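Local coordinates for protein malonyl CoA-ACP transacylase (Xanthomonas oryzae pv. oryzae, PDB 3K89) that probably transfers the malonyl group from malonyl-CoA to the holo acyl carrier protein, supplying malonyl-ACP for fatty acid synthesis, at residues E37-A42 against L109-H114; A136-A140 against P166-V170. The contacts are given in a common frame with arbitrary orientation. Residue numbers count along the deposited sequence, not the author numbering.

Interaction 1 (E37-A42 against L109-H114); sequences EASEGA and LHDGAH
Glycine lets two helices come unusually close, and G41 is a clear example. E37-A42, the last turn and a half of helix 30-42, meets L109-H114, the first turns of helix 109-126; the axes approach to 6.9 Å, N-to-C directions 48° apart (signed crossing angle -48°). G41 lies nearest H110 (CA to CA 4.4 Å) and A42 nearest H114 (CA to CA 4.5 Å). A CB on G41 would point at the other helix and clash with the H110 carbonyl; without one, G41 CA makes a CA-H...O contact to H110 O at 3.4 Å. H110, chi1 t, folds its ring back over the same atom, a CH-pi contact with G41 CA 3.7 Å from the centroid and 13° off the normal. L109 (t, p) points toward the partner helix and sets CD1 3.9 Å from A38 CB, while A113 CB lies 3.2 Å from A38 O and 4.0 Å from A38 CB. One water bridges the helices, donating to E37 OE2 (2.7 Å) and accepting from H110 N (2.9 Å); E37 OE1 forms a salt bridge with R77. Helix 61-81, which carries R77, packs against both partners: A70 meets A38, P66 meets A42 and L69 meets L109.

Interaction 2 (A136-A140 against P166-V170); sequences AVLGA and PGQIV
Antiparallel pairing between A136-A140 and P166-V170 shows backbone hydrogen bonding running one step past the last paired residues. Strands 136-138 and 168-170 run at 160°, axes 4.7 Å apart. V137 and I169 form the hydrogen-bonded pair: V137 N donates to I169 O (2.8 Å) and I169 N to V137 O (3.1 Å). A136-V170 and L138-Q168 flank it as non-hydrogen-bonded pairs, CA to CA 4.3 and 4.8 Å. G139 N donates to G167 O (2.8 Å); phi is positive at both glycines, G139 just after its strand (75°) and G167 just before its own (76°). G167 O also receives L138 CA (3.3 Å), and V137 O receives Q168 CA (3.5 Å), as CA-H...O contacts. L138 (m, m) lays CD1 3.7 Å from Q168 CG, on the A136 and V170 face. Central strands of a ferredoxin-like subdomain (order 4-1-3-2), as in FabD relatives, they bond outward from A136 and L138 to V194 and K192 and from V170 to A161 and N162; helix 142-152 packs on the V137 and I169 face.

In the fold
Both contacts are partly buried and lie on opposite sides of the chain's centre, their own centres 34 Å apart, and they are built from different elements, helices 30-42 and 109-126 in one and strands 132-138 and 168-172 in the other. Chain order nevertheless links them: helix 109-126 is followed by strand 132-138. Their chemistry follows from secondary structure. Backbone polar groups in interaction 1 bond largely within each helix, the first-turn amide of H110 going to a water, and the helices meet through close van der Waals packing and an imidazole face, whereas interaction 2 is held by direct backbone hydrogen bonds. Interaction 1 is remote from the predicted catalytic residues; in interaction 2 the V170 side chain comes within about 8 Å of that of H203.

Interaction 1 (E37-A42 against L109-H114)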
loop_
_atom_site.group_PDB
_atom_site.type_symbol
_atom_site.label_atom_id
_atom_site.label_comp_id
_atom_site.label_asym_id
_atom_site.label_seq_id
_atom_site.Cartn_x
_atom_site.Cartn_y
_atom_site.Cartn_z
ATOM N N GLU A 37 -1.349 20.518 -0.845
ATOM C CA GLU A 37 -1.924 20.331 0.490
ATOM C C GLU A 37 -1.175 19.236 1.258
ATOM O O GLU A 37 -0.798 19.415 2.412
ATOM C CB GLU A 37 -3.406 19.986 0.333
ATOM C CG GLU A 37 -4.192 19.791 1.629
ATOM C CD GLU A 37 -5.659 19.507 1.391
ATOM O OE1 GLU A 37 -6.180 19.911 0.320
ATOM O OE2 GLU A 37 -6.297 18.899 2.296
ATOM N N ALA A 38 -0.927 18.122 0.585
ATOM C CA ALA A 38 -0.175 17.026 1.178
ATOM C C ALA A 38 1.244 17.475 1.515
ATOM O O ALA A 38 1.775 17.117 2.587
ATOM C CB ALA A 38 -0.162 15.819 0.214
ATOM N N SER A 39 1.847 18.267 0.621
ATOM C CA SER A 39 3.242 18.712 0.782
ATOM C C SER A 39 3.433 19.548 2.041
ATOM O O SER A 39 4.469 19.448 2.710
ATOM C CB SER A 39 3.699 19.517 -0.437
ATOM O OG SER A 39 3.828 18.666 -1.566
ATOM N N GLU A 40 2.435 20.364 2.369
ATOM C CA GLU A 40 2.457 21.122 3.629
ATOM C C GLU A 40 2.586 20.221 4.860
ATOM O O GLU A 40 3.327 20.538 5.799
ATOM C CB GLU A 40 1.239 22.055 3.735
ATOM C CG GLU A 40 1.320 23.250 2.773
ATOM C CD GLU A 40 2.646 24.020 2.900
ATOM O OE1 GLU A 40 3.015 24.406 4.040
ATOM O OE2 GLU A 40 3.323 24.224 1.863
ATOM N N GLY A 41 1.895 19.085 4.838
ATOM C CA GLY A 41 1.978 18.119 5.929
ATOM C C GLY A 41 3.302 17.380 5.905
ATOM O O GLY A 41 3.922 17.158 6.965
ATOM N N ALA A 42 3.743 17.000 4.710
ATOM C CA ALA A 42 4.939 16.152 4.560
ATOM C C ALA A 42 6.242 16.900 4.782
ATOM O O ALA A 42 7.247 16.286 5.143
ATOM C CB ALA A 42 4.969 15.469 3.185
ATOM N N LEU A 109 -5.859 15.183 4.964
ATOM C CA LEU A 109 -4.741 14.927 4.044
ATOM C C LEU A 109 -3.419 15.438 4.628
ATOM O O LEU A 109 -2.384 14.759 4.552
ATOM C CB LEU A 109 -5.030 15.538 2.667
ATOM C CG LEU A 109 -3.885 15.497 1.646
ATOM C CD1 LEU A 109 -3.409 14.075 1.363
ATOM C CD2 LEU A 109 -4.364 16.216 0.378
ATOM N N HIS A 110 -3.463 16.617 5.240
ATOM C CA HIS A 110 -2.284 17.202 5.903
ATOM C C HIS A 110 -1.676 16.217 6.923
ATOM O O HIS A 110 -0.466 15.930 6.890
ATOM C CB HIS A 110 -2.703 18.480 6.635
ATOM C CG HIS A 110 -1.572 19.201 7.301
ATOM N ND1 HIS A 110 -1.082 18.841 8.542
ATOM C CD2 HIS A 110 -0.842 20.270 6.904
ATOM C CE1 HIS A 110 -0.096 19.656 8.876
ATOM N NE2 HIS A 110 0.073 20.528 7.899
ATOM N N ASP A 111 -2.523 15.742 7.832
ATOM C CA ASP A 111 -2.087 14.809 8.881
ATOM C C ASP A 111 -1.636 13.473 8.312
ATOM O O ASP A 111 -0.668 12.900 8.786
ATOM C CB ASP A 111 -3.192 14.574 9.897
ATOM C CG ASP A 111 -3.375 15.737 10.851
ATOM O OD1 ASP A 111 -2.535 16.668 10.866
ATOM O OD2 ASP A 111 -4.349 15.690 11.610
ATOM N N GLY A 112 -2.351 12.962 7.309
ATOM C CA GLY A 112 -1.963 11.705 6.688
ATOM C C GLY A 112 -0.582 11.786 6.076
ATOM O O GLY A 112 0.252 10.868 6.265
ATOM N N ALA A 113 -0.333 12.885 5.360
ATOM C CA ALA A 113 0.954 13.086 4.687
ATOM C C ALA A 113 2.064 13.213 5.720
ATOM O O ALA A 113 3.137 12.631 5.545
ATOM C CB ALA A 113 0.902 14.323 3.782
ATOM N N HIS A 114 1.799 13.961 6.792
ATOM C CA HIS A 114 2.786 14.085 7.882
ATOM C C HIS A 114 3.058 12.715 8.511
ATOM O O HIS A 114 4.222 12.315 8.717
ATOM C CB HIS A 114 2.277 15.073 8.933
ATOM C CG HIS A 114 3.118 15.125 10.172
ATOM N ND1 HIS A 114 4.433 15.538 10.162
ATOM C CD2 HIS A 114 2.821 14.841 11.462
ATOM C CE1 HIS A 114 4.916 15.492 11.390
ATOM N NE2 HIS A 114 3.956 15.075 12.199
HETATM O O HOH W 1 -5.614 18.536 4.921
#

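Interaction 2 (A136-A140 against P166-V170)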
loop_
_atom_site.group_PDB
_atom_site.type_symbol
_atom_site.label_atom_id
_atom_site.label_comp_id
_atom_site.label_asym_id
_atom_site.label_seq_id
_atom_site.Cartn_x
_atom_site.Cartn_y
_atom_site.Cartn_z
ATOM N N ALA A 136 10.566 -10.987 -3.749
ATOM C CA ALA A 136 9.322 -11.562 -4.234
ATOM C C ALA A 136 9.589 -12.993 -4.676
ATOM O O ALA A 136 10.606 -13.274 -5.336
ATOM C CB ALA A 136 8.769 -10.735 -5.385
ATOM N N VAL A 137 8.689 -13.892 -4.292
ATOM C CA VAL A 137 8.783 -15.297 -4.679
ATOM C C VAL A 137 7.519 -15.579 -5.475
ATOM O O VAL A 137 6.389 -15.423 -4.962
ATOM C CB VAL A 137 8.896 -16.235 -3.462
ATOM C CG1 VAL A 137 9.042 -17.700 -3.901
ATOM C CG2 VAL A 137 10.062 -15.834 -2.581
ATOM N N LEU A 138 7.710 -15.982 -6.731
ATOM C CA LEU A 138 6.624 -16.102 -7.691
ATOM C C LEU A 138 6.378 -17.559 -8.064
ATOM O O LEU A 138 7.326 -18.319 -8.294
ATOM C CB LEU A 138 6.926 -15.286 -8.961
ATOM C CG LEU A 138 7.253 -13.781 -8.888
ATOM C CD1 LEU A 138 6.226 -13.020 -8.052
ATOM C CD2 LEU A 138 8.658 -13.509 -8.366
ATOM N N GLY A 139 5.106 -17.941 -8.094
ATOM C CA GLY A 139 4.691 -19.259 -8.580
ATOM C C GLY A 139 4.954 -20.433 -7.657
ATOM O O GLY A 139 4.840 -21.588 -8.079
ATOM N N ALA A 140 5.302 -20.156 -6.403
ATOM C CA ALA A 140 5.507 -21.204 -5.409
ATOM C C ALA A 140 4.256 -21.378 -4.562
ATOM O O ALA A 140 3.355 -20.536 -4.589
ATOM C CB ALA A 140 6.702 -20.881 -4.523
ATOM N N PRO A 166 -2.274 -15.710 -4.769
ATOM C CA PRO A 166 -1.728 -17.057 -4.883
ATOM C C PRO A 166 -0.548 -16.986 -5.852
ATOM O O PRO A 166 -0.631 -16.306 -6.880
ATOM C CB PRO A 166 -2.908 -17.864 -5.444
ATOM C CG PRO A 166 -4.118 -17.095 -5.003
ATOM C CD PRO A 166 -3.711 -15.653 -5.082
ATOM N N GLY A 167 0.582 -17.581 -5.482
ATOM C CA GLY A 167 1.781 -17.497 -6.325
ATOM C C GLY A 167 2.546 -16.174 -6.317
ATOM O O GLY A 167 3.410 -15.944 -7.179
ATOM N N GLN A 168 2.216 -15.278 -5.380
ATOM C CA GLN A 168 3.110 -14.164 -5.061
ATOM C C GLN A 168 3.170 -13.905 -3.561
ATOM O O GLN A 168 2.187 -13.475 -2.953
ATOM C CB GLN A 168 2.791 -12.850 -5.799
ATOM C CG GLN A 168 3.908 -11.813 -5.472
ATOM C CD GLN A 168 3.717 -10.411 -6.034
ATOM O OE1 GLN A 168 3.338 -10.216 -7.201
ATOM N NE2 GLN A 168 4.039 -9.419 -5.210
ATOM N N ILE A 169 4.327 -14.183 -2.980
ATOM C CA ILE A 169 4.602 -13.831 -1.589
ATOM C C ILE A 169 5.879 -13.029 -1.576
ATOM O O ILE A 169 6.838 -13.344 -2.295
ATOM C CB ILE A 169 4.784 -15.068 -0.679
ATOM C CG1 ILE A 169 3.500 -15.871 -0.571
ATOM C CG2 ILE A 169 5.243 -14.664 0.719
ATOM C CD1 ILE A 169 3.681 -17.087 0.329
ATOM N N VAL A 170 5.888 -11.968 -0.784
ATOM C CA VAL A 170 7.112 -11.238 -0.563
ATOM C C VAL A 170 7.613 -11.632 0.818
ATOM O O VAL A 170 6.861 -11.613 1.794
ATOM C CB VAL A 170 6.878 -9.711 -0.669
ATOM C CG1 VAL A 170 8.158 -8.931 -0.322
ATOM C CG2 VAL A 170 6.420 -9.358 -2.059
#